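Local coordinates for hypothetical protein XCC0632 (Xanthomonas campestris pv. campestris, PDB 2IQI) that is of unknown function but probably serves as the auxiliary lipoprotein component of an ABC-type transport system, at residues 103-108 against 126-131; 10-15 against 64-69; 28-33 against 176-181; 122-127 against 164-169. One frame throughout, in Å; residues are numbered along the deposited sequence.

How the contacts relate
From the N terminus, residues 10-15 open contact 2, and residues 28-33 open contact 3 before 64-69 closes contact 2, so these two loops cross; the centres of the two contacts lie about 30 Å apart, on opposite sides of the chain's centre. Contact 1 follows, a short closure from 103-108 to 126-131 between neighbouring strands of the mixed sheet. Contact 4 starts on the same strand 121-132, sharing Leu126 and Asn127, and closes at 164-169 on helix 155-185. Further along this helix, 176-181 closes contact 3, whose long loop encloses contacts 1 and 4. The helix is thus tied to strand 121-132 and to strand 31-34 with the residues just before it, while contact 2 forms a separate two-stranded parallel sheet.

Contact 1 (103-108 against 126-131)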
loop_
_atom_site.group_PDB
_atom_site.type_symbol
_atom_site.label_atom_id
_atom_site.label_comp_id
_atom_site.label_asym_id
_atom_site.label_seq_id
_atom_site.Cartn_x
_atom_site.Cartn_y
_atom_site.Cartn_z
ATOM N N LEU A 103 -3.360 4.542 -11.819
ATOM C CA LEU A 103 -2.365 4.080 -10.817
ATOM C C LEU A 103 -2.437 2.582 -10.651
ATOM O O LEU A 103 -3.426 2.058 -10.099
ATOM C CB LEU A 103 -2.596 4.736 -9.465
ATOM C CG LEU A 103 -1.729 4.279 -8.301
ATOM C CD1 LEU A 103 -0.268 4.536 -8.533
ATOM C CD2 LEU A 103 -2.180 4.985 -7.048
ATOM N N ALA A 104 -1.388 1.901 -11.118
ATOM C CA ALA A 104 -1.300 0.446 -10.986
ATOM C C ALA A 104 -0.207 -0.027 -9.993
ATOM O O ALA A 104 0.982 0.266 -10.157
ATOM C CB ALA A 104 -1.089 -0.183 -12.353
ATOM N N ILE A 105 -0.621 -0.788 -8.988
ATOM C CA ILE A 105 0.271 -1.263 -7.949
ATOM C C ILE A 105 0.489 -2.766 -8.041
ATOM O O ILE A 105 -0.438 -3.520 -8.138
ATOM C CB ILE A 105 -0.270 -0.892 -6.560
ATOM C CG1 ILE A 105 -0.437 0.616 -6.429
ATOM C CG2 ILE A 105 0.699 -1.289 -5.485
ATOM C CD1 ILE A 105 -1.335 1.010 -5.261
ATOM N N ASP A 106 1.737 -3.200 -8.036
ATOM C CA ASP A 106 2.049 -4.618 -7.920
ATOM C C ASP A 106 2.672 -4.781 -6.536
ATOM O O ASP A 106 3.638 -4.073 -6.217
ATOM C CB ASP A 106 3.010 -5.033 -9.007
ATOM C CG ASP A 106 3.221 -6.527 -9.067
ATOM O OD1 ASP A 106 2.205 -7.285 -9.126
ATOM O OD2 ASP A 106 4.420 -6.949 -9.081
ATOM N N VAL A 107 2.081 -5.656 -5.711
ATOM C CA VAL A 107 2.538 -5.903 -4.332
ATOM C C VAL A 107 3.512 -7.091 -4.286
ATOM O O VAL A 107 3.177 -8.185 -4.770
ATOM C CB VAL A 107 1.370 -6.175 -3.399
ATOM C CG1 VAL A 107 1.870 -6.516 -2.015
ATOM C CG2 VAL A 107 0.456 -4.961 -3.345
ATOM N N ARG A 108 4.713 -6.860 -3.740
ATOM C CA ARG A 108 5.803 -7.846 -3.806
ATOM C C ARG A 108 5.961 -8.598 -2.498
ATOM O O ARG A 108 6.150 -9.810 -2.488
ATOM C CB ARG A 108 7.115 -7.173 -4.165
ATOM C CG ARG A 108 7.108 -6.460 -5.511
ATOM C CD ARG A 108 8.417 -5.744 -5.653
ATOM N NE ARG A 108 8.666 -5.181 -6.971
ATOM C CZ ARG A 108 9.785 -4.510 -7.300
ATOM N NH1 ARG A 108 10.743 -4.323 -6.384
ATOM N NH2 ARG A 108 9.970 -4.043 -8.552
ATOM N N LEU A 126 6.233 -2.812 -2.638
ATOM C CA LEU A 126 5.356 -2.712 -3.810
ATOM C C LEU A 126 5.898 -1.779 -4.933
ATOM O O LEU A 126 6.764 -0.910 -4.675
ATOM C CB LEU A 126 3.942 -2.335 -3.400
ATOM C CG LEU A 126 3.769 -0.978 -2.699
ATOM C CD1 LEU A 126 3.721 0.175 -3.728
ATOM C CD2 LEU A 126 2.565 -0.919 -1.663
ATOM N N ASN A 127 5.388 -1.957 -6.164
ATOM C CA ASN A 127 5.778 -1.118 -7.288
ATOM C C ASN A 127 4.562 -0.451 -7.920
ATOM O O ASN A 127 3.592 -1.123 -8.291
ATOM C CB ASN A 127 6.501 -1.968 -8.319
ATOM C CG ASN A 127 6.926 -1.187 -9.538
ATOM O OD1 ASN A 127 6.209 -1.170 -10.555
ATOM N ND2 ASN A 127 8.101 -0.541 -9.464
ATOM N N ALA A 128 4.600 0.870 -8.035
ATOM C CA ALA A 128 3.523 1.616 -8.676
ATOM C C ALA A 128 3.946 2.091 -10.038
ATOM O O ALA A 128 5.043 2.604 -10.220
ATOM C CB ALA A 128 3.133 2.828 -7.833
ATOM N N LYS A 129 3.068 1.923 -11.003
ATOM C CA LYS A 129 3.240 2.578 -12.266
ATOM C C LYS A 129 2.126 3.583 -12.339
ATOM O O LYS A 129 0.984 3.284 -11.922
ATOM C CB LYS A 129 3.050 1.575 -13.382
ATOM C CG LYS A 129 4.110 0.532 -13.456
ATOM C CD LYS A 129 3.867 -0.329 -14.642
ATOM C CE LYS A 129 5.168 -0.983 -14.980
ATOM N NZ LYS A 129 5.725 -1.883 -13.928
ATOM N N LEU A 130 2.438 4.762 -12.855
ATOM C CA LEU A 130 1.436 5.711 -13.249
ATOM C C LEU A 130 1.421 5.750 -14.775
ATOM O O LEU A 130 2.442 5.989 -15.418
ATOM C CB LEU A 130 1.763 7.080 -12.669
ATOM C CG LEU A 130 0.701 8.137 -12.950
ATOM C CD1 LEU A 130 -0.622 7.752 -12.227
ATOM C CD2 LEU A 130 1.157 9.506 -12.552
ATOM N N LEU A 131 0.270 5.475 -15.356
ATOM C CA LEU A 131 0.084 5.455 -16.811
ATOM C C LEU A 131 -0.824 6.587 -17.231
ATOM O O LEU A 131 -1.714 7.004 -16.477
ATOM C CB LEU A 131 -0.548 4.144 -17.246
ATOM C CG LEU A 131 0.353 2.922 -17.085
ATOM C CD1 LEU A 131 -0.435 1.619 -17.188
ATOM C CD2 LEU A 131 1.460 2.957 -18.174
#
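The guanidinium of Arg108 and the side-chain amide of Asn127 lie almost parallel, their planes 6° apart, although the two side chains cross obliquely. NH2 of Arg108 comes 4.0 Å from CB of Asn127, a van der Waals touch. An extended chain from CG to NE carries the guanidinium over the neighbouring strand, where its NH1 makes a salt bridge with Glu125. Asn127, with CG anti to the backbone N, gives its ND2 to Thr143 of strand 137-149, while its OD1 receives a weak bond from Lys129 NZ, the lysine bending at its last torsion. Asp106, on the same face, turns OD1 to Ser38. Beneath these polar groups runs a regular antiparallel ladder in the mixed sheet. Ala104 with Lys129 and Asp106 with Asn127 are its hydrogen-bonded pairs: in each, the backbone N of either residue donates to the backbone O of the other, giving four nearly straight bonds of 2.7 to 2.9 Å whose donors lie in the carbonyl plane or nearly along the C=O axis. Between them the CA of Ile105 approaches Asn127 O at 3.3 Å, a CA-H...O contact. The non-hydrogen-bonded pairs, Leu103-Leu130, Ile105-Ala128 and Val107-Leu126, send their side chains to the other, buried face. There Ile105 CG2, anti to the backbone N, meets Leu126 CD1 obliquely at 3.8 Å; the leucine CG occupies the crowded position between N and the carbonyl carbon. Leu103 CD1 leans across to Ala128 CB at 3.9 Å. Helices 69-82 and 155-185 cover this apolar face, Leu73 touching Ile105 and Val107, and Leu173 and Trp176 touching Ala128.

Contact 2 (10-15 against 64-69); sequences ATIYAP and GWAQPA
Thr11 contributes its carbonyl, which accepts a somewhat bent bond from Gly64 N at 2.9 Å, the donor lying nearly along the C=O axis; its OG1 has a weak bond to Gly62 O. At Ile12 the CG2 branch, anti to the backbone N, reaches over the partner chain where it leaves the strand, coming 3.7 Å from Ala66 N. Tyr13 is held through both its backbone N and its backbone O: the N donates to Gly64 O at 2.8 Å, and the O accepts from Ala66 N at 3.0 Å. One residue thus bonds to the two neighbours of the residue it faces, Trp65, which is the mark of a parallel bridge, and strands 11-13 and 63-65 make up a small two-stranded parallel sheet. Side chains of Tyr13 and Trp65 leave from the same face of this sheet. With chi1 near -64°, Trp65 swings the benzo part of its indole back toward the first strand, so that CZ3 touches Tyr13 CB at 3.9 Å and CE3 has Tyr13 O at the ring edge, in plane, 4.0 Å away. The tyrosine side chain packs on Ala156 and Ala159 of helix 155-185, and its OH hydrogen-bonds Thr155 OG1. Past the strand, Ala14 and Ala66 meet methyl to methyl, CB to CB 4.0 Å. Pro15 crosses Trp65 at about a right angle, laying its CG 3.9 Å from CZ3. The indole is also packed by Phe162, edge-to-face, and by Met72 of helix 69-82, a helix whose N-cap position is held by Pro68.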
loop_
_atom_site.group_PDB
_atom_site.type_symbol
_atom_site.label_atom_id
_atom_site.label_comp_id
_atom_site.label_asym_id
_atom_site.label_seq_id
_atom_site.Cartn_x
_atom_site.Cartn_y
_atom_site.Cartn_z
ATOM N N ALA A 10 -10.348 -17.787 15.308
ATOM C CA ALA A 10 -9.365 -16.886 14.590
ATOM C C ALA A 10 -9.609 -15.425 14.986
ATOM O O ALA A 10 -10.728 -14.922 14.837
ATOM C CB ALA A 10 -9.473 -17.051 13.056
ATOM N N THR A 11 -8.588 -14.755 15.507
ATOM C CA THR A 11 -8.693 -13.331 15.698
ATOM C C THR A 11 -8.644 -12.622 14.317
ATOM O O THR A 11 -7.820 -12.962 13.435
ATOM C CB THR A 11 -7.574 -12.843 16.579
ATOM O OG1 THR A 11 -7.379 -13.783 17.635
ATOM C CG2 THR A 11 -7.890 -11.471 17.170
ATOM N N ILE A 12 -9.535 -11.659 14.122
ATOM C CA ILE A 12 -9.511 -10.882 12.914
ATOM C C ILE A 12 -8.943 -9.453 13.176
ATOM O O ILE A 12 -9.531 -8.651 13.916
ATOM C CB ILE A 12 -10.924 -10.873 12.268
ATOM C CG1 ILE A 12 -11.391 -12.309 11.970
ATOM C CG2 ILE A 12 -11.028 -9.928 11.052
ATOM C CD1 ILE A 12 -10.477 -13.141 11.031
ATOM N N TYR A 13 -7.803 -9.142 12.551
ATOM C CA TYR A 13 -7.238 -7.785 12.588
ATOM C C TYR A 13 -7.781 -6.846 11.508
ATOM O O TYR A 13 -7.991 -7.240 10.364
ATOM C CB TYR A 13 -5.703 -7.856 12.561
ATOM C CG TYR A 13 -5.202 -8.566 13.787
ATOM C CD1 TYR A 13 -5.249 -7.942 15.036
ATOM C CD2 TYR A 13 -4.744 -9.874 13.722
ATOM C CE1 TYR A 13 -4.807 -8.585 16.190
ATOM C CE2 TYR A 13 -4.303 -10.556 14.894
ATOM C CZ TYR A 13 -4.332 -9.889 16.113
ATOM O OH TYR A 13 -3.952 -10.524 17.254
ATOM N N ALA A 14 -8.031 -5.600 11.895
ATOM C CA ALA A 14 -8.455 -4.589 10.948
ATOM C C ALA A 14 -7.794 -3.283 11.286
ATOM O O ALA A 14 -8.254 -2.547 12.186
ATOM C CB ALA A 14 -9.954 -4.432 10.942
ATOM N N PRO A 15 -6.690 -2.986 10.593
ATOM C CA PRO A 15 -6.056 -1.704 10.756
ATOM C C PRO A 15 -6.901 -0.561 10.230
ATOM O O PRO A 15 -7.755 -0.734 9.363
ATOM C CB PRO A 15 -4.760 -1.844 9.954
ATOM C CG PRO A 15 -4.530 -3.311 9.879
ATOM C CD PRO A 15 -5.923 -3.850 9.700
ATOM N N GLY A 64 -5.970 -13.497 11.239
ATOM C CA GLY A 64 -6.145 -13.143 9.827
ATOM C C GLY A 64 -6.536 -11.690 9.677
ATOM O O GLY A 64 -6.813 -11.009 10.672
ATOM N N TRP A 65 -6.585 -11.235 8.426
ATOM C CA TRP A 65 -6.996 -9.870 8.048
ATOM C C TRP A 65 -8.513 -9.778 7.675
ATOM O O TRP A 65 -9.019 -10.647 6.974
ATOM C CB TRP A 65 -6.217 -9.443 6.810
ATOM C CG TRP A 65 -4.727 -9.291 6.897
ATOM C CD1 TRP A 65 -3.807 -9.876 6.077
ATOM C CD2 TRP A 65 -3.984 -8.487 7.818
ATOM N NE1 TRP A 65 -2.537 -9.493 6.433
ATOM C CE2 TRP A 65 -2.619 -8.645 7.504
ATOM C CE3 TRP A 65 -4.335 -7.670 8.899
ATOM C CZ2 TRP A 65 -1.610 -8.016 8.225
ATOM C CZ3 TRP A 65 -3.334 -7.031 9.603
ATOM C CH2 TRP A 65 -1.988 -7.208 9.263
ATOM N N ALA A 66 -9.209 -8.715 8.095
ATOM C CA ALA A 66 -10.590 -8.440 7.662
ATOM C C ALA A 66 -10.814 -8.467 6.134
ATOM O O ALA A 66 -11.865 -8.895 5.644
ATOM C CB ALA A 66 -11.043 -7.100 8.209
ATOM N N GLN A 67 -9.834 -7.972 5.383
ATOM C CA GLN A 67 -9.874 -7.972 3.923
ATOM C C GLN A 67 -8.593 -8.647 3.487
ATOM O O GLN A 67 -7.645 -8.625 4.243
ATOM C CB GLN A 67 -9.795 -6.543 3.382
ATOM C CG GLN A 67 -11.025 -5.747 3.443
ATOM C CD GLN A 67 -10.752 -4.288 3.157
ATOM O OE1 GLN A 67 -10.007 -3.627 3.887
ATOM N NE2 GLN A 67 -11.370 -3.769 2.102
ATOM N N PRO A 68 -8.534 -9.167 2.238
ATOM C CA PRO A 68 -7.222 -9.531 1.705
ATOM C C PRO A 68 -6.324 -8.309 1.591
ATOM O O PRO A 68 -6.812 -7.175 1.516
ATOM C CB PRO A 68 -7.541 -10.067 0.317
ATOM C CG PRO A 68 -8.998 -10.338 0.313
ATOM C CD PRO A 68 -9.624 -9.411 1.269
ATOM N N ALA A 69 -5.015 -8.550 1.574
ATOM C CA ALA A 69 -4.013 -7.507 1.752
ATOM C C ALA A 69 -4.005 -6.487 0.617
ATOM O O ALA A 69 -3.901 -5.284 0.855
ATOM C CB ALA A 69 -2.662 -8.113 1.944
#

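Contact 3 (28-33 against 176-181)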
loop_
_atom_site.group_PDB
_atom_site.type_symbol
_atom_site.label_atom_id
_atom_site.label_comp_id
_atom_site.label_asym_id
_atom_site.label_seq_id
_atom_site.Cartn_x
_atom_site.Cartn_y
_atom_site.Cartn_z
ATOM N N VAL A 28 -4.724 19.202 -7.838
ATOM C CA VAL A 28 -4.762 18.915 -9.266
ATOM C C VAL A 28 -6.182 18.991 -9.827
ATOM O O VAL A 28 -7.129 19.272 -9.096
ATOM C CB VAL A 28 -4.130 17.543 -9.634
ATOM C CG1 VAL A 28 -2.692 17.427 -9.100
ATOM C CG2 VAL A 28 -5.005 16.411 -9.163
ATOM N N SER A 29 -6.327 18.748 -11.127
ATOM C CA SER A 29 -7.659 18.666 -11.728
ATOM C C SER A 29 -7.776 17.560 -12.805
ATOM O O SER A 29 -8.822 17.449 -13.462
ATOM C CB SER A 29 -8.053 20.006 -12.318
ATOM O OG SER A 29 -7.407 20.138 -13.564
ATOM N N TRP A 30 -6.708 16.766 -12.994
ATOM C CA TRP A 30 -6.831 15.526 -13.758
ATOM C C TRP A 30 -7.560 14.460 -12.894
ATOM O O TRP A 30 -7.940 14.723 -11.718
ATOM C CB TRP A 30 -5.485 15.048 -14.316
ATOM C CG TRP A 30 -4.360 15.171 -13.347
ATOM C CD1 TRP A 30 -3.540 16.229 -13.195
ATOM C CD2 TRP A 30 -3.948 14.202 -12.377
ATOM N NE1 TRP A 30 -2.629 15.989 -12.202
ATOM C CE2 TRP A 30 -2.865 14.753 -11.674
ATOM C CE3 TRP A 30 -4.398 12.917 -12.027
ATOM C CZ2 TRP A 30 -2.196 14.058 -10.645
ATOM C CZ3 TRP A 30 -3.732 12.225 -10.990
ATOM C CH2 TRP A 30 -2.640 12.800 -10.324
ATOM N N GLN A 31 -7.797 13.286 -13.484
ATOM C CA GLN A 31 -8.686 12.321 -12.888
ATOM C C GLN A 31 -7.963 11.027 -12.802
ATOM O O GLN A 31 -7.238 10.673 -13.749
ATOM C CB GLN A 31 -9.943 12.162 -13.714
ATOM C CG GLN A 31 -10.797 13.423 -13.737
ATOM C CD GLN A 31 -12.251 13.171 -14.145
ATOM O OE1 GLN A 31 -13.135 13.996 -13.837
ATOM N NE2 GLN A 31 -12.514 12.022 -14.818
ATOM N N LEU A 32 -8.157 10.330 -11.668
ATOM C CA LEU A 32 -7.358 9.180 -11.329
ATOM C C LEU A 32 -8.164 7.910 -11.196
ATOM O O LEU A 32 -9.155 7.831 -10.452
ATOM C CB LEU A 32 -6.534 9.431 -10.054
ATOM C CG LEU A 32 -5.517 8.362 -9.584
ATOM C CD1 LEU A 32 -4.423 8.075 -10.612
ATOM C CD2 LEU A 32 -4.891 8.742 -8.262
ATOM N N LEU A 33 -7.717 6.904 -11.924
ATOM C CA LEU A 33 -8.269 5.583 -11.765
ATOM C C LEU A 33 -7.252 4.747 -10.971
ATOM O O LEU A 33 -6.107 4.590 -11.425
ATOM C CB LEU A 33 -8.589 4.927 -13.126
ATOM C CG LEU A 33 -8.793 3.407 -12.984
ATOM C CD1 LEU A 33 -10.099 3.147 -12.292
ATOM C CD2 LEU A 33 -8.699 2.611 -14.291
ATOM N N TRP A 176 3.361 10.735 -4.317
ATOM C CA TRP A 176 4.171 10.547 -5.514
ATOM C C TRP A 176 3.279 10.529 -6.721
ATOM O O TRP A 176 3.725 10.867 -7.805
ATOM C CB TRP A 176 4.949 9.259 -5.407
ATOM C CG TRP A 176 5.638 8.852 -6.590
ATOM C CD1 TRP A 176 6.901 9.213 -6.973
ATOM C CD2 TRP A 176 5.157 7.941 -7.574
ATOM N NE1 TRP A 176 7.226 8.592 -8.162
ATOM C CE2 TRP A 176 6.163 7.815 -8.555
ATOM C CE3 TRP A 176 3.954 7.240 -7.748
ATOM C CZ2 TRP A 176 6.006 6.998 -9.681
ATOM C CZ3 TRP A 176 3.802 6.426 -8.884
ATOM C CH2 TRP A 176 4.820 6.309 -9.820
ATOM N N THR A 177 2.030 10.109 -6.535
ATOM C CA THR A 177 1.061 10.045 -7.617
ATOM C C THR A 177 0.621 11.442 -8.015
ATOM O O THR A 177 0.573 11.766 -9.193
ATOM C CB THR A 177 -0.181 9.234 -7.220
ATOM O OG1 THR A 177 0.248 7.937 -6.828
ATOM C CG2 THR A 177 -1.150 9.091 -8.413
ATOM N N LEU A 178 0.312 12.263 -7.021
ATOM C CA LEU A 178 -0.057 13.639 -7.260
ATOM C C LEU A 178 1.073 14.418 -7.876
ATOM O O LEU A 178 0.834 15.172 -8.799
ATOM C CB LEU A 178 -0.484 14.327 -5.984
ATOM C CG LEU A 178 -1.689 13.700 -5.329
ATOM C CD1 LEU A 178 -1.919 14.484 -4.111
ATOM C CD2 LEU A 178 -2.933 13.692 -6.263
ATOM N N ILE A 179 2.290 14.286 -7.353
ATOM C CA ILE A 179 3.403 15.098 -7.859
ATOM C C ILE A 179 3.796 14.624 -9.260
ATOM O O ILE A 179 3.882 15.445 -10.191
ATOM C CB ILE A 179 4.587 15.137 -6.864
ATOM C CG1 ILE A 179 4.191 16.019 -5.688
ATOM C CG2 ILE A 179 5.890 15.618 -7.518
ATOM C CD1 ILE A 179 5.096 15.895 -4.516
ATOM N N THR A 180 3.993 13.318 -9.427
ATOM C CA THR A 180 4.376 12.800 -10.726
ATOM C C THR A 180 3.280 13.091 -11.768
ATOM O O THR A 180 3.568 13.562 -12.870
ATOM C CB THR A 180 4.680 11.291 -10.688
ATOM O OG1 THR A 180 5.589 10.987 -9.611
ATOM C CG2 THR A 180 5.285 10.870 -11.993
ATOM N N GLY A 181 2.028 12.858 -11.396
ATOM C CA GLY A 181 0.929 13.137 -12.281
ATOM C C GLY A 181 0.963 14.562 -12.765
ATOM O O GLY A 181 0.882 14.820 -13.963
#
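Trp30 holds CG in the crowded position between its backbone N and carbonyl carbon (chi1 42°), and chi2 of -91° turns the indole so that its six-membered ring leads toward the helix. Leu178, with CG beside its own N, brings CD2 to the indole, and Leu32, with CG anti to the backbone N, points its methyls at Thr177. The indole meets mainly helix backbone: CZ2 lies 3.6 Å from Gly181 CA, where no side chain intervenes, and CH2 is 3.6 Å from Thr177 O, a carbonyl already bonded to Gly181 N within the helix. Leu178 O sits at the ring edge, in plane, 3.7 Å from CZ2. Apolar packing fills in around this. Leu178 CD2 comes 4.2 Å from Trp30 CH2, and Leu32 CD2 crosses obliquely onto Thr177 CG2 at 3.8 Å. Val28, from the same segment as Trp30, lays CG2 over one face of the indole, 3.7 Å above its plane and toward the rim. The ring nitrogen NE1 is satisfied just beyond the segment, by Gln182 OE1, while Thr177 OG1 bonds back to Leu173 O. The contact joins the C-terminal part of helix 155-185 to strand 31-34 and its lead-in. Tyr101 meets the Trp30 ring edge-to-face from strand 101-110, and Phe81 of helix 69-82 packs against Leu32, Thr177 and Leu178.

Contact 4 (122-127 against 164-169)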
loop_
_atom_site.group_PDB
_atom_site.type_symbol
_atom_site.label_atom_id
_atom_site.label_comp_id
_atom_site.label_asym_id
_atom_site.label_seq_id
_atom_site.Cartn_x
_atom_site.Cartn_y
_atom_site.Cartn_z
ATOM N N ALA A 122 6.921 -5.470 10.265
ATOM C CA ALA A 122 5.846 -5.496 9.269
ATOM C C ALA A 122 6.364 -4.805 8.024
ATOM O O ALA A 122 6.764 -3.662 8.085
ATOM C CB ALA A 122 4.620 -4.809 9.775
ATOM N N THR A 123 6.350 -5.525 6.914
ATOM C CA THR A 123 7.057 -5.161 5.735
ATOM C C THR A 123 6.145 -5.158 4.511
ATOM O O THR A 123 5.508 -6.174 4.179
ATOM C CB THR A 123 8.219 -6.149 5.522
ATOM O OG1 THR A 123 9.122 -6.031 6.624
ATOM C CG2 THR A 123 8.980 -5.878 4.212
ATOM N N ILE A 124 6.102 -4.021 3.826
ATOM C CA ILE A 124 5.379 -3.927 2.601
ATOM C C ILE A 124 6.360 -3.476 1.576
ATOM O O ILE A 124 7.039 -2.476 1.760
ATOM C CB ILE A 124 4.180 -2.960 2.710
ATOM C CG1 ILE A 124 3.250 -3.386 3.847
ATOM C CG2 ILE A 124 3.352 -3.044 1.490
ATOM C CD1 ILE A 124 2.108 -2.492 4.061
ATOM N N GLU A 125 6.477 -4.244 0.502
ATOM C CA GLU A 125 7.209 -3.817 -0.668
ATOM C C GLU A 125 6.301 -3.913 -1.876
ATOM O O GLU A 125 5.668 -4.965 -2.098
ATOM C CB GLU A 125 8.466 -4.631 -0.850
ATOM C CG GLU A 125 9.077 -4.501 -2.249
ATOM C CD GLU A 125 10.358 -5.342 -2.420
ATOM O OE1 GLU A 125 10.776 -6.023 -1.429
ATOM O OE2 GLU A 125 10.961 -5.299 -3.536
ATOM N N LEU A 126 6.233 -2.812 -2.638
ATOM C CA LEU A 126 5.356 -2.712 -3.810
ATOM C C LEU A 126 5.898 -1.779 -4.933
ATOM O O LEU A 126 6.764 -0.910 -4.675
ATOM C CB LEU A 126 3.942 -2.335 -3.400
ATOM C CG LEU A 126 3.769 -0.978 -2.699
ATOM C CD1 LEU A 126 3.721 0.175 -3.728
ATOM C CD2 LEU A 126 2.565 -0.919 -1.663
ATOM N N ASN A 127 5.388 -1.957 -6.164
ATOM C CA ASN A 127 5.778 -1.118 -7.288
ATOM C C ASN A 127 4.562 -0.451 -7.920
ATOM O O ASN A 127 3.592 -1.123 -8.291
ATOM C CB ASN A 127 6.501 -1.968 -8.319
ATOM C CG ASN A 127 6.926 -1.187 -9.538
ATOM O OD1 ASN A 127 6.209 -1.170 -10.555
ATOM N ND2 ASN A 127 8.101 -0.541 -9.464
ATOM N N GLN A 164 1.059 0.907 10.875
ATOM C CA GLN A 164 2.089 1.891 10.688
ATOM C C GLN A 164 2.707 1.794 9.260
ATOM O O GLN A 164 2.885 2.843 8.595
ATOM C CB GLN A 164 3.151 1.733 11.764
ATOM C CG GLN A 164 2.799 2.200 13.185
ATOM C CD GLN A 164 3.670 1.489 14.244
ATOM O OE1 GLN A 164 3.171 1.013 15.256
ATOM N NE2 GLN A 164 4.963 1.382 13.984
ATOM N N ALA A 165 2.992 0.570 8.781
ATOM C CA ALA A 165 3.576 0.370 7.451
ATOM C C ALA A 165 2.589 0.737 6.341
ATOM O O ALA A 165 2.963 1.350 5.313
ATOM C CB ALA A 165 4.042 -1.045 7.269
ATOM N N LEU A 166 1.330 0.362 6.546
ATOM C CA LEU A 166 0.295 0.704 5.617
ATOM C C LEU A 166 0.184 2.178 5.516
ATOM O O LEU A 166 0.089 2.688 4.402
ATOM C CB LEU A 166 -1.062 0.181 6.067
ATOM C CG LEU A 166 -1.490 -1.055 5.312
ATOM C CD1 LEU A 166 -2.422 -1.906 6.185
ATOM C CD2 LEU A 166 -2.101 -0.625 4.001
ATOM N N THR A 167 0.159 2.863 6.667
ATOM C CA THR A 167 -0.071 4.302 6.683
ATOM C C THR A 167 1.094 4.987 5.968
ATOM O O THR A 167 0.873 5.814 5.070
ATOM C CB THR A 167 -0.278 4.836 8.108
ATOM O OG1 THR A 167 -1.450 4.240 8.660
ATOM C CG2 THR A 167 -0.444 6.368 8.137
ATOM N N GLN A 168 2.323 4.594 6.311
ATOM C CA GLN A 168 3.511 5.183 5.681
ATOM C C GLN A 168 3.625 4.928 4.160
ATOM O O GLN A 168 3.897 5.876 3.430
ATOM C CB GLN A 168 4.791 4.814 6.426
ATOM C CG GLN A 168 6.033 5.336 5.774
ATOM C CD GLN A 168 7.335 4.888 6.454
ATOM O OE1 GLN A 168 7.356 4.548 7.632
ATOM N NE2 GLN A 168 8.430 4.916 5.702
ATOM N N VAL A 169 3.395 3.698 3.672
ATOM C CA VAL A 169 3.510 3.443 2.218
ATOM C C VAL A 169 2.430 4.179 1.441
ATOM O O VAL A 169 2.722 4.715 0.376
ATOM C CB VAL A 169 3.646 1.903 1.800
ATOM C CG1 VAL A 169 2.321 1.162 1.744
ATOM C CG2 VAL A 169 4.364 1.762 0.473
#
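Strand 122-127 and helix 164-169 run in roughly the same direction, 30° apart, with their axes 8.3 Å from each other. This is helix-on-sheet packing, the long helix 155-185 lying on the apolar face of the mixed sheet, against a strand whose neighbours are all antiparallel to it; no hydrogen bond crosses, and every touching residue is buried. Alternate strand residues Ala122, Ile124 and Leu126 face the helix, whereas Thr123 and Glu125 point away; the glutamate carboxylate makes salt bridges with Arg109 through OE1 and Arg108 through OE2. Ile124 makes the central touch. Its CG1 lies beside the backbone N and the chain is extended beyond it (chi2 178°), so CD1 rests against the helix backbone 3.9 Å from Leu166 N. Around that methyl gather Ala165 CB at 4.0 Å and Leu166 CG at 4.1 Å, although Leu166 starts out away from the strand and also touches Met72 and Ser76 of helix 69-82. Ala165 CB also sits 3.9 Å from Ala122 O. One turn on, Val169 and Leu126 meet tip to tip, the leucine CD2 almost equidistant from the two valine methyls, 3.9 Å from CG2 and 4.0 Å from CG1.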